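Local coordinates for conserved protein with 2 CBS domains (Pyrobaculum aerophilum, PDB 2RIH) that binds AMP through a pair of CBS domains (a Bateman module) and probably acts as an adenine-nucleotide sensor in this hyperthermophilic archaeon, at residues 58-62 / 75-79; 80-85 / 104-109. The contacts are given in a common frame with arbitrary orientation. Where two conformers were deposited one is given. Numbering follows the deposited sequence.

Contact 1: residues 58-62 / 75-79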
# COMPACT_ATOMS: atom_id res chain seq x y z
N ASP A 58 -7.89 5.20 -1.59
CA ASP A 58 -9.13 5.95 -1.80
C ASP A 58 -8.84 7.44 -1.91
O ASP A 58 -9.43 8.16 -2.72
CB ASP A 58 -10.13 5.68 -0.67
CG ASP A 58 -10.55 4.21 -0.60
OD1 ASP A 58 -10.99 3.64 -1.63
OD2 ASP A 58 -10.44 3.63 0.50
N ILE A 59 -7.92 7.92 -1.07
CA ILE A 59 -7.48 9.31 -1.11
C ILE A 59 -6.77 9.60 -2.45
O ILE A 59 -6.96 10.68 -3.03
CB ILE A 59 -6.58 9.62 0.11
CG1 ILE A 59 -7.45 9.62 1.38
CG2 ILE A 59 -5.83 10.95 -0.09
CD1 ILE A 59 -6.69 9.45 2.68
N LEU A 60 -5.98 8.64 -2.93
CA LEU A 60 -5.31 8.76 -4.22
C LEU A 60 -6.34 9.01 -5.33
O LEU A 60 -6.17 9.92 -6.15
CB LEU A 60 -4.53 7.46 -4.51
CG LEU A 60 -3.64 7.39 -5.75
CD1 LEU A 60 -2.32 8.09 -5.47
CD2 LEU A 60 -3.37 5.92 -6.14
N ARG A 61 -7.39 8.20 -5.35
CA ARG A 61 -8.47 8.33 -6.33
C ARG A 61 -9.17 9.69 -6.22
O ARG A 61 -9.53 10.30 -7.23
CB ARG A 61 -9.49 7.19 -6.17
CG ARG A 61 -10.71 7.32 -7.08
CD ARG A 61 -11.69 6.16 -6.91
NE ARG A 61 -11.96 5.86 -5.51
CZ ARG A 61 -12.73 6.59 -4.70
NH1 ARG A 61 -12.89 6.21 -3.44
NH2 ARG A 61 -13.35 7.69 -5.14
N ALA A 62 -9.35 10.16 -4.98
CA ALA A 62 -9.95 11.46 -4.70
C ALA A 62 -9.15 12.59 -5.34
O ALA A 62 -9.72 13.50 -5.95
CB ALA A 62 -10.04 11.68 -3.18
N PRO A 75 -18.35 9.38 1.52
CA PRO A 75 -18.58 9.04 0.10
C PRO A 75 -17.41 8.32 -0.61
O PRO A 75 -17.66 7.64 -1.60
CB PRO A 75 -18.85 10.40 -0.54
CG PRO A 75 -19.38 11.24 0.57
CD PRO A 75 -18.60 10.81 1.78
N ILE A 76 -16.18 8.46 -0.15
CA ILE A 76 -15.06 7.75 -0.78
C ILE A 76 -14.71 6.46 -0.03
O ILE A 76 -13.81 5.72 -0.44
CB ILE A 76 -13.81 8.64 -0.97
CG1 ILE A 76 -13.10 8.94 0.36
CG2 ILE A 76 -14.19 9.93 -1.68
CD1 ILE A 76 -11.68 9.44 0.18
N ALA A 77 -15.43 6.19 1.05
CA ALA A 77 -15.17 5.06 1.94
C ALA A 77 -15.70 3.74 1.38
O ALA A 77 -16.54 3.71 0.48
CB ALA A 77 -15.79 5.34 3.31
N ASN A 78 -15.20 2.64 1.94
CA ASN A 78 -15.59 1.29 1.56
C ASN A 78 -16.10 0.54 2.78
O ASN A 78 -15.79 0.91 3.90
CB ASN A 78 -14.39 0.54 0.98
CG ASN A 78 -13.80 1.24 -0.21
OD1 ASN A 78 -14.44 1.38 -1.24
ND2 ASN A 78 -12.57 1.70 -0.07
N SER A 79 -16.88 -0.51 2.54
CA SER A 79 -17.37 -1.36 3.62
C SER A 79 -16.19 -2.08 4.28
O SER A 79 -15.28 -2.52 3.58
CB SER A 79 -18.38 -2.37 3.10
OG SER A 79 -19.08 -2.97 4.16

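Contact 2: residues 80-85 / 104-109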
# COMPACT_ATOMS: atom_id res chain seq x y z
N PRO A 80 -16.19 -2.18 5.63
CA PRO A 80 -15.06 -2.85 6.28
C PRO A 80 -15.00 -4.36 6.01
O PRO A 80 -15.98 -5.09 6.22
CB PRO A 80 -15.30 -2.58 7.78
CG PRO A 80 -16.31 -1.50 7.84
CD PRO A 80 -17.17 -1.69 6.62
N ILE A 81 -13.85 -4.81 5.51
CA ILE A 81 -13.55 -6.23 5.38
C ILE A 81 -12.81 -6.62 6.66
O ILE A 81 -11.69 -6.16 6.91
CB ILE A 81 -12.69 -6.56 4.14
CG1 ILE A 81 -13.36 -6.04 2.84
CG2 ILE A 81 -12.42 -8.08 4.06
CD1 ILE A 81 -14.84 -6.45 2.64
N THR A 82 -13.43 -7.47 7.46
CA THR A 82 -12.94 -7.76 8.79
C THR A 82 -12.47 -9.19 9.00
O THR A 82 -12.89 -10.11 8.31
CB THR A 82 -14.02 -7.48 9.86
OG1 THR A 82 -15.11 -8.39 9.66
CG2 THR A 82 -14.54 -6.03 9.78
N VAL A 83 -11.60 -9.35 9.99
CA VAL A 83 -11.25 -10.65 10.55
C VAL A 83 -11.33 -10.53 12.06
O VAL A 83 -11.34 -9.43 12.60
CB VAL A 83 -9.84 -11.14 10.14
CG1 VAL A 83 -9.79 -11.40 8.65
CG2 VAL A 83 -8.76 -10.13 10.57
N LEU A 84 -11.40 -11.68 12.74
CA LEU A 84 -11.38 -11.72 14.19
C LEU A 84 -9.94 -11.64 14.70
O LEU A 84 -9.02 -12.09 14.03
CB LEU A 84 -12.04 -13.00 14.72
CG LEU A 84 -13.53 -13.16 14.47
CD1 LEU A 84 -13.94 -14.61 14.73
CD2 LEU A 84 -14.35 -12.19 15.33
N ASP A 85 -9.76 -11.04 15.88
CA ASP A 85 -8.47 -11.01 16.57
C ASP A 85 -7.93 -12.43 16.88
O ASP A 85 -6.72 -12.62 17.03
CB ASP A 85 -8.55 -10.17 17.86
CG ASP A 85 -9.63 -10.64 18.84
OD1 ASP A 85 -10.52 -11.42 18.46
OD2 ASP A 85 -9.59 -10.20 20.00
N VAL A 104 -6.85 -5.43 6.43
CA VAL A 104 -8.11 -5.92 6.98
C VAL A 104 -8.30 -5.29 8.35
O VAL A 104 -7.33 -5.02 9.08
CB VAL A 104 -8.21 -7.47 7.11
CG1 VAL A 104 -8.31 -8.12 5.75
CG2 VAL A 104 -7.05 -8.04 7.92
N VAL A 105 -9.56 -5.04 8.68
CA VAL A 105 -9.93 -4.52 9.99
C VAL A 105 -10.04 -5.71 10.94
O VAL A 105 -10.74 -6.67 10.65
CB VAL A 105 -11.26 -3.74 9.90
CG1 VAL A 105 -11.72 -3.27 11.28
CG2 VAL A 105 -11.11 -2.56 8.96
N VAL A 106 -9.30 -5.65 12.05
CA VAL A 106 -9.37 -6.70 13.06
C VAL A 106 -10.38 -6.30 14.13
O VAL A 106 -10.29 -5.22 14.71
CB VAL A 106 -8.00 -6.96 13.73
CG1 VAL A 106 -8.09 -8.13 14.70
CG2 VAL A 106 -6.92 -7.25 12.68
N VAL A 107 -11.35 -7.18 14.38
CA VAL A 107 -12.37 -6.95 15.39
C VAL A 107 -12.42 -8.12 16.36
O VAL A 107 -11.87 -9.19 16.08
CB VAL A 107 -13.76 -6.71 14.75
CG1 VAL A 107 -13.75 -5.44 13.88
CG2 VAL A 107 -14.22 -7.93 13.94
N ASN A 108 -13.04 -7.91 17.52
CA ASN A 108 -13.24 -8.98 18.48
C ASN A 108 -14.61 -9.62 18.29
O ASN A 108 -15.39 -9.18 17.44
CB ASN A 108 -13.04 -8.49 19.93
CG ASN A 108 -14.04 -7.42 20.35
OD1 ASN A 108 -15.15 -7.32 19.82
ND2 ASN A 108 -13.66 -6.63 21.35
N LYS A 109 -14.89 -10.66 19.07
CA LYS A 109 -16.17 -11.40 19.01
C LYS A 109 -17.41 -10.52 19.18
O LYS A 109 -18.51 -10.91 18.76
CB LYS A 109 -16.19 -12.52 20.06
CG LYS A 109 -15.95 -12.04 21.48
CD LYS A 109 -16.14 -13.12 22.51
CE LYS A 109 -15.70 -12.64 23.89
NZ LYS A 109 -16.51 -11.48 24.40
O HOH W 1 -12.65 -12.24 19.95

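Contact 1: residues 58-62 / 75-79
Ile76, in a short 3-10 turn, turns its side chain onto the face of helix 56-64 that carries Asp58, Ile59 and Ala62. With chi1 p and chi2 t, its CD1 lies 4.4 Å from CG1 of Ile59 and 4.4 Å from CB of Ala62, while Val54 and Ile24 also touch this side chain. The polar half lies beside this apolar one. Asp58, chi1 m, points its carboxylate at the loop, where Asn78, also m, swings its amide back so that ND2 donates to Asp58 OD1 at 2.9 Å; OD2 of Asp58 is taken by the backbone N of Ser55. In the conformer given, Arg61 is extended through chi1 and chi2, both t, then bends at chi3 (p), its NH1 3.2 Å from Ile76 O and in a long salt bridge, 3.7 Å, with Asp58 OD1. Asp58, Arg61 and Asn78 belong to an AMP site seen in a structure of this protein, though this chain binds none here, so the Asn78–Asp58 hydrogen bond links pocket residues of the two CBS repeats.

Contact 2: residues 80-85 / 104-109
Four backbone hydrogen bonds join these segments in the parallel pairing of a beta-alpha-beta unit, strand 82-84, helix 89-99 and strand 103-107, within the second CBS domain. Val105 accounts for two of them, its N donating to Ile81 O (3.0 Å) and its O accepting from Val83 N (2.9 Å). Val83 O then receives Val107 N (2.9 Å), and Asp85 N closes the series on Val107 O (2.8 Å). The short axes of 82-84 and 104-107 cross at -37°, a twisted parallel pair. Side chains alternate between the two faces. Val83 and Val106 share one, with Val83 CG2 4.0 Å from Val106 CG2 and 3.8 Å from Val104 CG2; helix 89-99 covers this side through Val91 and Ala92. Thr82, Leu84, Val105 and Val107 occupy the other, where Val105 and Val107 meet Pro50 of strand 50-55, in the first CBS repeat. Past the strand ends, one water donates to Asp85 OD1 at 2.7 Å and accepts from Lys109 N at 2.9 Å.

In the fold
The two contacts follow one another along the chain, contact 1 closing at Ser79 and contact 2 opening at Pro80, yet their centres lie about 20 Å apart on opposite sides of the chain's centre. A continuous run, 75-85, passes from helix 56-64 of the first CBS repeat to the edge of the three-stranded sheet of the second. On the way Ile76, Ala77, Asn78 and Pro80 touch strand 50-55, which Val105 of the partner strand also meets. Asn78 and Ile81, one from each contact, belong to the same AMP site, so this connection links the repeats of the Bateman module and helps line the nucleotide pocket.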